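Local structure of fluoroacetyl-CoA-specific thioesterase-like domain-containing protein (3QOO) at residues 16-21 with 49-54; 58-63 with 119-124; 71-76 with 111-116. The protein is of unknown function but has a hot-dog fold and may act as an acyl-CoA thioesterase, like its fluoroacetyl-CoA-specific relatives. All coordinates share one frame; numbering follows the deposited sequence. Where two conformers were deposited one is given.

All three contacts build on one curved antiparallel sheet of the hot-dog fold. Contact 1 lays helix 41-56 against the edge strand 15-21; contacts 2 and 3 join strand 110-123 to the approach to strand 64-75 and to the far end of that strand, so their centres are about 26 Å apart, on opposite sides of the chain's centre. Contact 1 lies off the line joining them, its centre about 18 Å from that of contact 2 and about 14 Å from that of contact 3. Arg119 of contact 2 packs against the helix of contact 1, its NH2 3.5 Å from Val53 CG2. The side chain of Gln50 lies about 11 Å from the bound sodium ion at Ser23 and Ser25.

Contact 1 (16-21 with 49-54); sequences RRMVKK and TQLAVE
Met18, present as selenomethionine, rises from strand 16-21 onto helix 49-54, where Leu51 and Gln50 share its side chain. Its CG lies between the backbone N and the carbonyl carbon (chi1 66°) and meets Leu51 CG at 3.8 Å, the two chains crossing obliquely. The forked end of Leu51 also rests on the strand backbone: CD1 is 3.9 Å from Arg16 O, and CD2 approaches the carbonyl carbon of Arg17. Farther out, the selenium packs on the Gln50 amide, 3.7 Å from its CD and almost as near to OE1 and NE2, the side chains roughly perpendicular. Gln50 NE2 donates to Glu54 OE2 at 3.1 Å in a nearly straight bond (163°); OE2 lies close to the amide plane, and the N-H reaches it on the syn side, tilted 32° out of the carboxylate plane, which fixes the rotation of the group under the selenium. Arg16, in one of two conformers, crosses Glu54 at about a right angle, its CD 3.5 Å from Glu54 O and the guanidinium nearly perpendicular to the carboxylate; Arg16 NE and Glu54 OE1 stay 4.3 Å apart, too far for a salt bridge. In this hot-dog arrangement of a helix on an antiparallel sheet, edge strand 15-21 bonds through its backbone to strand 84-95, whose Phe87 also touches Leu51, while Thr49, Ala52 and Val53 of the helix pack on Arg119 of strand 110-123.

Contact 2 (58-63 with 119-124); sequences HKLPEG and RVVVST
Gly63 O accepts from Thr124 N at 2.9 Å in a nearly straight bond (167°), the donor tilted 32° from the carbonyl plane, and so ties the loop to the end of the strand. A water donates to Gly63 O at 2.7 Å and also bonds to Ser123 OG at 3.1 Å and Thr124 OG1 at 3.0 Å, linking both hydroxyls to the carbonyl. Ser123 CA adds a CA-H...O contact to Gly63 O at 3.4 Å. Nearer the interior, Leu60 and Val121 meet tip to tip, Leu60 CD2 lying 4.0 Å from Val121 CG2, and Phe10 touches the leucine as well. Gly63 has a positive phi (98°), a backbone shape readily adopted by glycine, as the chain enters strand 64-75. Within segment 119-124, Ser123 is the N-cap of helix 124-134: its OG accepts from Leu126 N. Thr124 therefore opens the first turn, where backbone N-H groups have no acceptor within the helix. The loop carbonyl and the serine hydroxyl take up two of these donors, an arrangement consistent with favourable electrostatics at the positive end of the helix dipole.

Contact 3 (71-76 with 111-116); sequences SEVHNL and PVATGL
Thr114 O accepts from His74 N at 2.8 Å and also receives a CA-H...O contact from Val73 CA at 3.4 Å. The bond belongs to an antiparallel ladder between strands 64-75 and 110-123 of the hot-dog sheet. Glu72 with Leu116 and His74 with Thr114 are its hydrogen-bonded pairs, each bonded in both directions; they alternate with the non-hydrogen-bonded pairs Val73 with Gly115 and, past His74, Asn75 with Ala113. At Gly115, which has no side chain, the strands come close, with Val73 CA and Gly115 CA 4.2 Å apart. Beyond the last pair, Leu76 N donates to Val112 O at 2.8 Å, from 46° above the carbonyl plane, and Leu76 CD1 touches Pro111 CB at 3.9 Å. Here Val112 and Ala113 form a classic beta bulge, both lying opposite Ala105 of strand 98-107. Val73, Asn75 and Ala113 point to the face covered by helix 41-56: Val73 touches Thr41, Asn75 and Ala113 touch Phe44, and in one of its two conformers Asn75 ND2 bonds to Thr41 OG1. The second subunit carries the sheet onward through an antiparallel ladder with residues 71-74, and its Arg130 donates to Leu76 O. On the face away from the helix, Leu116 CG lies 4.1 Å from Glu72 CB, and Thr114 OG1 sits 3.6 Å from His74 CB. The Glu72 chain, CG anti to the backbone N (chi1 -175°) and extended beyond it, carries its carboxylate to the imidazole, where His74 NE2 donates to Glu72 OE1 at 2.7 Å (165°); the oxygen lies in the ring plane, yet the nitrogen meets it from above the carboxylate plane.

Contact 1 (16-21 with 49-54)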
ATOM      1  N   ARG A  16      14.634 -11.578  -4.404  0.59 10.22           N
ATOM      2  CA  ARG A  16      14.285 -11.562  -5.810  0.59 11.35           C
ATOM      3  C   ARG A  16      14.156 -10.117  -6.270  0.59 11.31           C
ATOM      4  O   ARG A  16      13.923  -9.188  -5.469  0.59 10.80           O
ATOM      5  CB  ARG A  16      12.989 -12.345  -6.068  0.59 12.29           C
ATOM      6  CG  ARG A  16      13.120 -13.857  -5.804  0.59 14.44           C
ATOM      7  CD  ARG A  16      11.819 -14.580  -6.155  0.59 16.24           C
ATOM      8  NE  ARG A  16      11.752 -14.798  -7.594  0.59 18.47           N
ATOM      9  CZ  ARG A  16      12.174 -15.900  -8.218  0.59 19.93           C
ATOM     10  NH1 ARG A  16      12.681 -16.929  -7.532  0.59 21.70           N
ATOM     11  NH2 ARG A  16      12.091 -15.981  -9.543  0.59 19.52           N
ATOM     12  N   ARG A  17      14.290  -9.940  -7.578  1.00 11.73           N
ATOM     13  CA  ARG A  17      14.186  -8.646  -8.210  1.00 12.65           C
ATOM     14  C   ARG A  17      13.256  -8.704  -9.358  1.00 13.77           C
ATOM     15  O   ARG A  17      13.149  -9.735 -10.024  1.00 15.76           O
ATOM     16  CB  ARG A  17      15.527  -8.200  -8.724  1.00 14.98           C
ATOM     17  CG  ARG A  17      16.409  -7.604  -7.762  1.00 18.20           C
ATOM     18  CD  ARG A  17      17.606  -7.003  -8.440  1.00 21.06           C
ATOM     19  NE  ARG A  17      18.291  -6.136  -7.553  1.00 21.70           N
ATOM     20  CZ  ARG A  17      19.385  -5.467  -7.839  1.00 25.26           C
ATOM     21  NH1 ARG A  17      19.986  -5.632  -9.012  1.00 27.57           N
ATOM     22  NH2 ARG A  17      19.902  -4.665  -6.912  1.00 29.62           N
HETATM   23  N   MSE A  18      12.645  -7.568  -9.666  1.00 14.02           N
HETATM   24  CA  MSE A  18      12.027  -7.372 -10.965  1.00 15.78           C
HETATM   25  C   MSE A  18      12.061  -5.917 -11.351  1.00 15.47           C
HETATM   26  O   MSE A  18      12.191  -5.048 -10.500  1.00 15.38           O
HETATM   27  CB  MSE A  18      10.602  -7.911 -10.979  1.00 17.36           C
HETATM   28  CG  MSE A  18       9.678  -7.169 -10.093  1.00 17.76           C
HETATM   29 SE   MSE A  18       7.819  -7.785 -10.104  0.54 19.85          SE
HETATM   30  CE  MSE A  18       7.343  -7.062 -11.762  1.00 22.68           C
ATOM     31  N   VAL A  19      11.892  -5.677 -12.638  1.00 15.73           N
ATOM     32  CA  VAL A  19      11.850  -4.353 -13.213  1.00 17.02           C
ATOM     33  C   VAL A  19      10.430  -4.068 -13.658  1.00 17.93           C
ATOM     34  O   VAL A  19       9.789  -4.872 -14.334  1.00 21.01           O
ATOM     35  CB  VAL A  19      12.831  -4.152 -14.386  1.00 17.14           C
ATOM     36  CG1 VAL A  19      12.825  -2.701 -14.864  1.00 19.39           C
ATOM     37  CG2 VAL A  19      14.216  -4.627 -13.989  1.00 19.66           C
ATOM     38  N   LYS A  20       9.930  -2.922 -13.215  1.00 16.92           N
ATOM     39  CA  LYS A  20       8.572  -2.526 -13.451  1.00 17.62           C
ATOM     40  C   LYS A  20       8.597  -1.211 -14.215  1.00 15.03           C
ATOM     41  O   LYS A  20       9.171  -0.246 -13.709  1.00 14.84           O
ATOM     42  CB  LYS A  20       7.914  -2.362 -12.069  1.00 19.34           C
ATOM     43  CG  LYS A  20       6.632  -1.682 -12.005  1.00 22.97           C
ATOM     44  CD  LYS A  20       5.514  -2.451 -12.598  1.00 26.15           C
ATOM     45  CE  LYS A  20       4.242  -1.634 -12.468  1.00 27.79           C
ATOM     46  NZ  LYS A  20       3.056  -2.285 -13.107  1.00 29.70           N
ATOM     47  N   LYS A  21       7.945  -1.147 -15.377  1.00 13.93           N
ATOM     48  CA  LYS A  21       7.809   0.109 -16.115  1.00 14.94           C
ATOM     49  C   LYS A  21       6.605   0.885 -15.571  1.00 13.34           C
ATOM     50  O   LYS A  21       5.508   0.338 -15.389  1.00 16.45           O
ATOM     51  CB  LYS A  21       7.626  -0.108 -17.628  1.00 16.59           C
ATOM     52  CG  LYS A  21       7.929   1.188 -18.395  1.00 19.95           C
ATOM     53  CD  LYS A  21       8.019   1.027 -19.850  1.00 21.33           C
ATOM     54  CE  LYS A  21       9.095   0.095 -20.212  1.00 18.80           C
ATOM     55  NZ  LYS A  21      10.436   0.716 -20.291  1.00 18.24           N
ATOM     56  N   THR A  49       4.362  -6.806  -2.999  1.00  9.49           N
ATOM     57  CA  THR A  49       3.553  -7.991  -2.729  1.00  9.51           C
ATOM     58  C   THR A  49       3.864  -9.086  -3.769  1.00  9.48           C
ATOM     59  O   THR A  49       4.061 -10.253  -3.429  1.00 10.15           O
ATOM     60  CB  THR A  49       2.063  -7.677  -2.723  1.00  9.95           C
ATOM     61  OG1 THR A  49       1.808  -6.806  -1.625  1.00 10.92           O
ATOM     62  CG2 THR A  49       1.262  -8.944  -2.580  1.00 11.09           C
ATOM     63  N   GLN A  50       3.877  -8.705  -5.036  1.00  9.50           N
ATOM     64  CA  GLN A  50       4.157  -9.662  -6.094  1.00 10.89           C
ATOM     65  C   GLN A  50       5.486 -10.371  -5.882  1.00 10.16           C
ATOM     66  O   GLN A  50       5.558 -11.607  -5.986  1.00 10.96           O
ATOM     67  CB  GLN A  50       4.168  -8.968  -7.460  1.00 12.32           C
ATOM     68  CG  GLN A  50       4.479  -9.939  -8.584  1.00 16.14           C
ATOM     69  CD  GLN A  50       4.500  -9.310  -9.936  1.00 20.08           C
ATOM     70  OE1 GLN A  50       4.047  -8.181 -10.098  1.00 24.43           O
ATOM     71  NE2 GLN A  50       4.965 -10.055 -10.941  1.00 22.06           N
ATOM     72  N   LEU A  51       6.521  -9.610  -5.590  1.00 10.23           N
ATOM     73  CA  LEU A  51       7.833 -10.218  -5.355  1.00 10.14           C
ATOM     74  C   LEU A  51       7.880 -11.046  -4.096  1.00  9.95           C
ATOM     75  O   LEU A  51       8.500 -12.106  -4.095  1.00 10.76           O
ATOM     76  CB  LEU A  51       8.916  -9.157  -5.302  1.00 12.05           C
ATOM     77  CG  LEU A  51       9.507  -8.737  -6.620  1.00 13.68           C
ATOM     78  CD1 LEU A  51      10.509  -7.635  -6.398  1.00 15.94           C
ATOM     79  CD2 LEU A  51      10.125  -9.891  -7.329  1.00 14.94           C
ATOM     80  N   ALA A  52       7.237 -10.594  -3.023  1.00 10.19           N
ATOM     81  CA  ALA A  52       7.244 -11.357  -1.788  1.00  9.96           C
ATOM     82  C   ALA A  52       6.586 -12.711  -2.029  1.00  9.61           C
ATOM     83  O   ALA A  52       7.072 -13.734  -1.543  1.00 11.14           O
ATOM     84  CB  ALA A  52       6.514 -10.569  -0.698  1.00 10.81           C
ATOM     85  N   VAL A  53       5.481 -12.720  -2.761  1.00  9.88           N
ATOM     86  CA  VAL A  53       4.809 -13.979  -3.061  1.00 10.38           C
ATOM     87  C   VAL A  53       5.720 -14.848  -3.931  1.00 10.08           C
ATOM     88  O   VAL A  53       5.804 -16.079  -3.724  1.00 10.93           O
ATOM     89  CB  VAL A  53       3.457 -13.718  -3.763  1.00 11.22           C
ATOM     90  CG1 VAL A  53       2.848 -14.998  -4.326  1.00 12.68           C
ATOM     91  CG2 VAL A  53       2.464 -13.081  -2.801  1.00 11.86           C
ATOM     92  N   GLU A  54       6.403 -14.266  -4.911  1.00 10.70           N
ATOM     93  CA  GLU A  54       7.363 -15.016  -5.739  1.00 12.03           C
ATOM     94  C   GLU A  54       8.524 -15.610  -4.944  1.00 10.96           C
ATOM     95  O   GLU A  54       9.069 -16.636  -5.338  1.00 12.70           O
ATOM     96  CB  GLU A  54       7.881 -14.145  -6.903  1.00 13.26           C
ATOM     97  CG  GLU A  54       6.801 -13.906  -7.957  1.00 16.82           C
ATOM     98  CD  GLU A  54       7.203 -12.996  -9.092  1.00 21.50           C
ATOM     99  OE1 GLU A  54       8.425 -12.678  -9.196  1.00 25.28           O
ATOM    100  OE2 GLU A  54       6.272 -12.617  -9.876  1.00 22.84           O
TER

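Contact 2 (58-63 with 119-124)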
ATOM      1  N   HIS A  58       6.337 -20.623  -3.529  1.00 12.64           N
ATOM      2  CA  HIS A  58       6.802 -21.844  -4.196  1.00 13.81           C
ATOM      3  C   HIS A  58       7.674 -22.683  -3.263  1.00 14.27           C
ATOM      4  O   HIS A  58       7.925 -23.848  -3.555  1.00 17.31           O
ATOM      5  CB  HIS A  58       7.484 -21.543  -5.539  1.00 15.19           C
ATOM      6  CG  HIS A  58       8.831 -20.906  -5.412  1.00 15.45           C
ATOM      7  ND1 HIS A  58       9.000 -19.547  -5.208  1.00 16.06           N
ATOM      8  CD2 HIS A  58      10.080 -21.433  -5.494  1.00 17.56           C
ATOM      9  CE1 HIS A  58      10.296 -19.280  -5.150  1.00 16.79           C
ATOM     10  NE2 HIS A  58      10.972 -20.405  -5.342  1.00 18.43           N
ATOM     11  N   LYS A  59       8.155 -22.101  -2.172  1.00 13.56           N
ATOM     12  CA  LYS A  59       8.927 -22.817  -1.165  1.00 13.87           C
ATOM     13  C   LYS A  59       8.069 -23.461  -0.091  1.00 13.10           C
ATOM     14  O   LYS A  59       8.615 -24.185   0.754  1.00 13.54           O
ATOM     15  CB  LYS A  59       9.946 -21.881  -0.513  1.00 15.82           C
ATOM     16  CG  LYS A  59      10.921 -21.227  -1.478  1.00 19.60           C
ATOM     17  CD  LYS A  59      11.807 -22.202  -2.165  1.00 24.46           C
ATOM     18  CE  LYS A  59      12.689 -22.962  -1.187  1.00 26.38           C
ATOM     19  NZ  LYS A  59      13.702 -23.768  -1.914  1.00 29.28           N
ATOM     20  N   LEU A  60       6.746 -23.257  -0.153  1.00 11.36           N
ATOM     21  CA  LEU A  60       5.823 -23.846   0.793  1.00 11.77           C
ATOM     22  C   LEU A  60       5.246 -25.128   0.247  1.00 11.38           C
ATOM     23  O   LEU A  60       4.995 -25.220  -0.932  1.00 12.06           O
ATOM     24  CB  LEU A  60       4.672 -22.865   1.113  1.00 11.84           C
ATOM     25  CG  LEU A  60       5.111 -21.525   1.680  1.00 12.60           C
ATOM     26  CD1 LEU A  60       3.898 -20.598   1.771  1.00 13.45           C
ATOM     27  CD2 LEU A  60       5.746 -21.746   3.027  1.00 14.96           C
ATOM     28  N   PRO A  61       4.974 -26.095   1.134  1.00 12.16           N
ATOM     29  CA  PRO A  61       4.429 -27.350   0.662  1.00 12.14           C
ATOM     30  C   PRO A  61       2.994 -27.239   0.225  1.00 11.20           C
ATOM     31  O   PRO A  61       2.298 -26.269   0.582  1.00 11.47           O
ATOM     32  CB  PRO A  61       4.552 -28.258   1.884  1.00 13.78           C
ATOM     33  CG  PRO A  61       4.587 -27.398   3.025  1.00 15.61           C
ATOM     34  CD  PRO A  61       5.225 -26.107   2.581  1.00 12.53           C
ATOM     35  N   GLU A  62       2.537 -28.238  -0.507  1.00 11.78           N
ATOM     36  CA  GLU A  62       1.181 -28.295  -1.025  1.00 12.85           C
ATOM     37  C   GLU A  62       0.176 -28.042   0.078  1.00 13.18           C
ATOM     38  O   GLU A  62       0.235 -28.653   1.158  1.00 15.26           O
ATOM     39  CB  GLU A  62       0.939 -29.668  -1.668  1.00 13.69           C
ATOM     40  CG  GLU A  62      -0.396 -29.852  -2.425  1.00 17.11           C
ATOM     41  CD  GLU A  62      -0.582 -31.325  -2.858  1.00 20.43           C
ATOM     42  OE1 GLU A  62      -0.316 -32.199  -2.014  1.00 20.24           O
ATOM     43  OE2 GLU A  62      -0.988 -31.595  -4.021  1.00 19.71           O
ATOM     44  N   GLY A  63      -0.759 -27.128  -0.190  1.00 12.90           N
ATOM     45  CA  GLY A  63      -1.802 -26.774   0.762  1.00 13.40           C
ATOM     46  C   GLY A  63      -1.536 -25.542   1.574  1.00 13.07           C
ATOM     47  O   GLY A  63      -2.387 -25.181   2.394  1.00 14.59           O
ATOM     48  N   ARG A 119       4.409 -11.247   6.113  1.00  9.64           N
ATOM     49  CA  ARG A 119       3.453 -12.225   5.570  1.00 10.41           C
ATOM     50  C   ARG A 119       3.381 -13.430   6.522  1.00 11.66           C
ATOM     51  O   ARG A 119       4.367 -13.758   7.202  1.00 13.72           O
ATOM     52  CB  ARG A 119       3.893 -12.694   4.172  1.00 10.48           C
ATOM     53  CG  ARG A 119       4.031 -11.550   3.185  1.00 11.92           C
ATOM     54  CD  ARG A 119       4.238 -11.984   1.736  1.00 11.67           C
ATOM     55  NE  ARG A 119       3.084 -12.680   1.187  1.00 12.24           N
ATOM     56  CZ  ARG A 119       1.974 -12.091   0.756  1.00 12.50           C
ATOM     57  NH1 ARG A 119       1.857 -10.745   0.717  1.00 12.02           N
ATOM     58  NH2 ARG A 119       0.961 -12.849   0.349  1.00 14.47           N
ATOM     59  N   VAL A 120       2.216 -14.052   6.565  1.00 10.79           N
ATOM     60  CA  VAL A 120       1.958 -15.221   7.389  1.00 11.27           C
ATOM     61  C   VAL A 120       1.718 -16.429   6.494  1.00 10.51           C
ATOM     62  O   VAL A 120       1.096 -16.326   5.449  1.00 11.39           O
ATOM     63  CB  VAL A 120       0.773 -15.003   8.386  1.00 12.22           C
ATOM     64  CG1 VAL A 120      -0.567 -14.725   7.661  1.00 14.08           C
ATOM     65  CG2 VAL A 120       0.619 -16.176   9.344  1.00 13.81           C
ATOM     66  N   VAL A 121       2.241 -17.587   6.909  1.00 11.39           N
ATOM     67  CA  VAL A 121       1.975 -18.814   6.207  1.00 11.42           C
ATOM     68  C   VAL A 121       0.701 -19.440   6.734  1.00 11.93           C
ATOM     69  O   VAL A 121       0.534 -19.587   7.964  1.00 13.89           O
ATOM     70  CB  VAL A 121       3.161 -19.801   6.336  1.00 12.46           C
ATOM     71  CG1 VAL A 121       2.775 -21.145   5.718  1.00 13.21           C
ATOM     72  CG2 VAL A 121       4.371 -19.198   5.740  1.00 13.17           C
ATOM     73  N   VAL A 122      -0.222 -19.758   5.823  1.00 11.54           N
ATOM     74  CA  VAL A 122      -1.520 -20.277   6.194  1.00 12.76           C
ATOM     75  C   VAL A 122      -1.799 -21.540   5.384  1.00 11.27           C
ATOM     76  O   VAL A 122      -1.296 -21.695   4.281  1.00 12.75           O
ATOM     77  CB  VAL A 122      -2.661 -19.212   5.930  1.00 13.09           C
ATOM     78  CG1 VAL A 122      -2.413 -17.866   6.628  1.00 15.46           C
ATOM     79  CG2 VAL A 122      -2.886 -18.971   4.435  1.00 14.96           C
ATOM     80  N   SER A 123      -2.655 -22.392   5.944  1.00 12.07           N
ATOM     81  CA  SER A 123      -3.311 -23.458   5.224  1.00 13.18           C
ATOM     82  C   SER A 123      -4.421 -22.875   4.358  1.00 13.19           C
ATOM     83  O   SER A 123      -5.258 -22.118   4.854  1.00 13.70           O
ATOM     84  CB  SER A 123      -3.957 -24.407   6.225  1.00 14.76           C
ATOM     85  OG  SER A 123      -4.963 -25.186   5.625  1.00 16.57           O
ATOM     86  N   THR A 124      -4.431 -23.195   3.074  1.00 13.54           N
ATOM     87  CA  THR A 124      -5.466 -22.703   2.162  1.00 14.70           C
ATOM     88  C   THR A 124      -6.838 -23.192   2.657  1.00 15.01           C
ATOM     89  O   THR A 124      -7.823 -22.469   2.574  1.00 15.02           O
ATOM     90  CB  THR A 124      -5.219 -23.121   0.701  1.00 16.92           C
ATOM     91  OG1 THR A 124      -5.287 -24.526   0.622  1.00 21.09           O
ATOM     92  CG2 THR A 124      -3.861 -22.646   0.256  1.00 18.63           C
TER
HETATM   93  O   HOH W   1      -4.743 -26.525   2.817  1.00 23.58           O

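Contact 3 (71-76 with 111-116)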
ATOM      1  N   SER A  71       2.039  -3.993   5.766  1.00  7.61           N
ATOM      2  CA  SER A  71       2.932  -3.383   4.784  1.00  7.08           C
ATOM      3  C   SER A  71       3.212  -1.952   5.145  1.00  7.21           C
ATOM      4  O   SER A  71       2.334  -1.255   5.688  1.00  8.40           O
ATOM      5  CB  SER A  71       2.346  -3.450   3.383  1.00  8.65           C
ATOM      6  OG  SER A  71       2.278  -4.784   2.906  1.00 10.61           O
ATOM      7  N   GLU A  72       4.387  -1.466   4.822  1.00  7.07           N
ATOM      8  CA  GLU A  72       4.781  -0.068   4.974  1.00  7.55           C
ATOM      9  C   GLU A  72       5.589   0.348   3.779  1.00  7.64           C
ATOM     10  O   GLU A  72       6.443  -0.440   3.303  1.00  7.99           O
ATOM     11  CB  GLU A  72       5.589   0.108   6.253  1.00  8.78           C
ATOM     12  CG  GLU A  72       5.967   1.513   6.594  1.00 11.60           C
ATOM     13  CD  GLU A  72       6.521   1.699   7.981  1.00 12.20           C
ATOM     14  OE1 GLU A  72       6.968   2.874   8.244  1.00 12.11           O
ATOM     15  OE2 GLU A  72       6.647   0.653   8.745  1.00 13.25           O
ATOM     16  N   VAL A  73       5.348   1.544   3.259  1.00  7.29           N
ATOM     17  CA  VAL A  73       6.105   2.109   2.153  1.00  6.93           C
ATOM     18  C   VAL A  73       6.525   3.514   2.513  1.00  6.92           C
ATOM     19  O   VAL A  73       5.713   4.292   3.040  1.00  7.94           O
ATOM     20  CB  VAL A  73       5.282   2.100   0.827  1.00  7.37           C
ATOM     21  CG1 VAL A  73       6.048   2.793  -0.317  1.00  9.63           C
ATOM     22  CG2 VAL A  73       4.924   0.689   0.453  1.00  9.48           C
ATOM     23  N   HIS A  74       7.780   3.843   2.234  1.00  7.46           N
ATOM     24  CA  HIS A  74       8.289   5.210   2.302  1.00  7.76           C
ATOM     25  C   HIS A  74       8.629   5.682   0.903  1.00  7.95           C
ATOM     26  O   HIS A  74       9.419   5.065   0.199  1.00  9.53           O
ATOM     27  CB  HIS A  74       9.552   5.301   3.160  1.00  8.48           C
ATOM     28  CG  HIS A  74       9.358   4.888   4.579  1.00  8.46           C
ATOM     29  ND1 HIS A  74      10.391   4.950   5.500  1.00 10.69           N
ATOM     30  CD2 HIS A  74       8.290   4.388   5.253  1.00 10.14           C
ATOM     31  CE1 HIS A  74       9.966   4.498   6.671  1.00  9.86           C
ATOM     32  NE2 HIS A  74       8.688   4.161   6.552  1.00  9.99           N
ATOM     33  N   ASN A  75       8.015   6.762   0.474  0.53  8.44           N
ATOM     34  CA  ASN A  75       8.358   7.347  -0.791  0.53  8.86           C
ATOM     35  C   ASN A  75       9.548   8.237  -0.596  0.53  9.39           C
ATOM     36  O   ASN A  75       9.635   8.995   0.379  0.53 11.01           O
ATOM     37  CB  ASN A  75       7.192   8.127  -1.355  0.53  9.09           C
ATOM     38  CG  ASN A  75       6.134   7.221  -1.886  0.53  8.00           C
ATOM     39  OD1 ASN A  75       6.364   6.506  -2.854  0.53  9.22           O
ATOM     40  ND2 ASN A  75       4.980   7.210  -1.237  0.53  9.25           N
ATOM     41  N   LEU A  76      10.478   8.127  -1.518  1.00  8.82           N
ATOM     42  CA  LEU A  76      11.719   8.935  -1.497  1.00  9.44           C
ATOM     43  C   LEU A  76      11.778   9.935  -2.625  1.00  9.59           C
ATOM     44  O   LEU A  76      12.157  11.085  -2.413  1.00 10.82           O
ATOM     45  CB  LEU A  76      12.944   8.040  -1.544  1.00 10.05           C
ATOM     46  CG  LEU A  76      12.991   6.980  -0.437  1.00 16.52           C
ATOM     47  CD1 LEU A  76      14.348   6.314  -0.564  1.00 17.94           C
ATOM     48  CD2 LEU A  76      12.690   7.350   0.982  1.00 21.90           C
ATOM     49  N   PRO A 111      17.402   5.835  -5.636  1.00 11.58           N
ATOM     50  CA  PRO A 111      16.273   5.244  -4.925  1.00 11.51           C
ATOM     51  C   PRO A 111      15.001   6.074  -5.065  1.00 10.71           C
ATOM     52  O   PRO A 111      15.069   7.312  -5.003  1.00 10.68           O
ATOM     53  CB  PRO A 111      16.741   5.235  -3.467  1.00 13.38           C
ATOM     54  CG  PRO A 111      18.176   5.499  -3.457  1.00 16.98           C
ATOM     55  CD  PRO A 111      18.528   6.181  -4.735  1.00 13.39           C
ATOM     56  N   VAL A 112      13.873   5.394  -5.218  1.00  9.28           N
ATOM     57  CA  VAL A 112      12.593   6.056  -5.286  1.00  9.40           C
ATOM     58  C   VAL A 112      11.660   5.680  -4.125  1.00  7.93           C
ATOM     59  O   VAL A 112      10.760   6.453  -3.796  1.00  8.82           O
ATOM     60  CB  VAL A 112      11.894   5.868  -6.634  1.00  9.00           C
ATOM     61  CG1 VAL A 112      12.671   6.575  -7.739  1.00 10.89           C
ATOM     62  CG2 VAL A 112      11.676   4.393  -6.995  1.00 10.14           C
ATOM     63  N   ALA A 113      11.826   4.501  -3.533  1.00  8.43           N
ATOM     64  CA  ALA A 113      10.978   4.077  -2.415  1.00  7.80           C
ATOM     65  C   ALA A 113      11.658   2.957  -1.661  1.00  7.81           C
ATOM     66  O   ALA A 113      12.534   2.246  -2.195  1.00  9.00           O
ATOM     67  CB  ALA A 113       9.593   3.607  -2.871  1.00  9.60           C
ATOM     68  N   THR A 114      11.255   2.768  -0.409  1.00  7.55           N
ATOM     69  CA  THR A 114      11.620   1.624   0.404  1.00  8.01           C
ATOM     70  C   THR A 114      10.359   1.075   1.054  1.00  7.61           C
ATOM     71  O   THR A 114       9.316   1.753   1.075  1.00  8.21           O
ATOM     72  CB  THR A 114      12.641   1.984   1.462  1.00  8.76           C
ATOM     73  OG1 THR A 114      12.172   3.063   2.239  1.00 10.49           O
ATOM     74  CG2 THR A 114      14.005   2.309   0.809  1.00 11.78           C
ATOM     75  N   GLY A 115      10.420  -0.130   1.583  1.00  8.08           N
ATOM     76  CA  GLY A 115       9.272  -0.712   2.209  1.00  8.10           C
ATOM     77  C   GLY A 115       9.544  -1.914   3.043  1.00  8.35           C
ATOM     78  O   GLY A 115      10.690  -2.401   3.082  1.00  8.49           O
ATOM     79  N   LEU A 116       8.501  -2.427   3.682  1.00  7.80           N
ATOM     80  CA  LEU A 116       8.573  -3.705   4.326  1.00  9.49           C
ATOM     81  C   LEU A 116       7.209  -4.370   4.235  1.00  9.19           C
ATOM     82  O   LEU A 116       6.171  -3.706   4.127  1.00 10.09           O
ATOM     83  CB  LEU A 116       9.023  -3.615   5.731  1.00 14.25           C
ATOM     84  CG  LEU A 116       8.088  -3.096   6.752  1.00 14.89           C
ATOM     85  CD1 LEU A 116       6.878  -4.033   7.068  1.00 17.13           C
ATOM     86  CD2 LEU A 116       8.868  -2.818   8.056  1.00 18.48           C
TER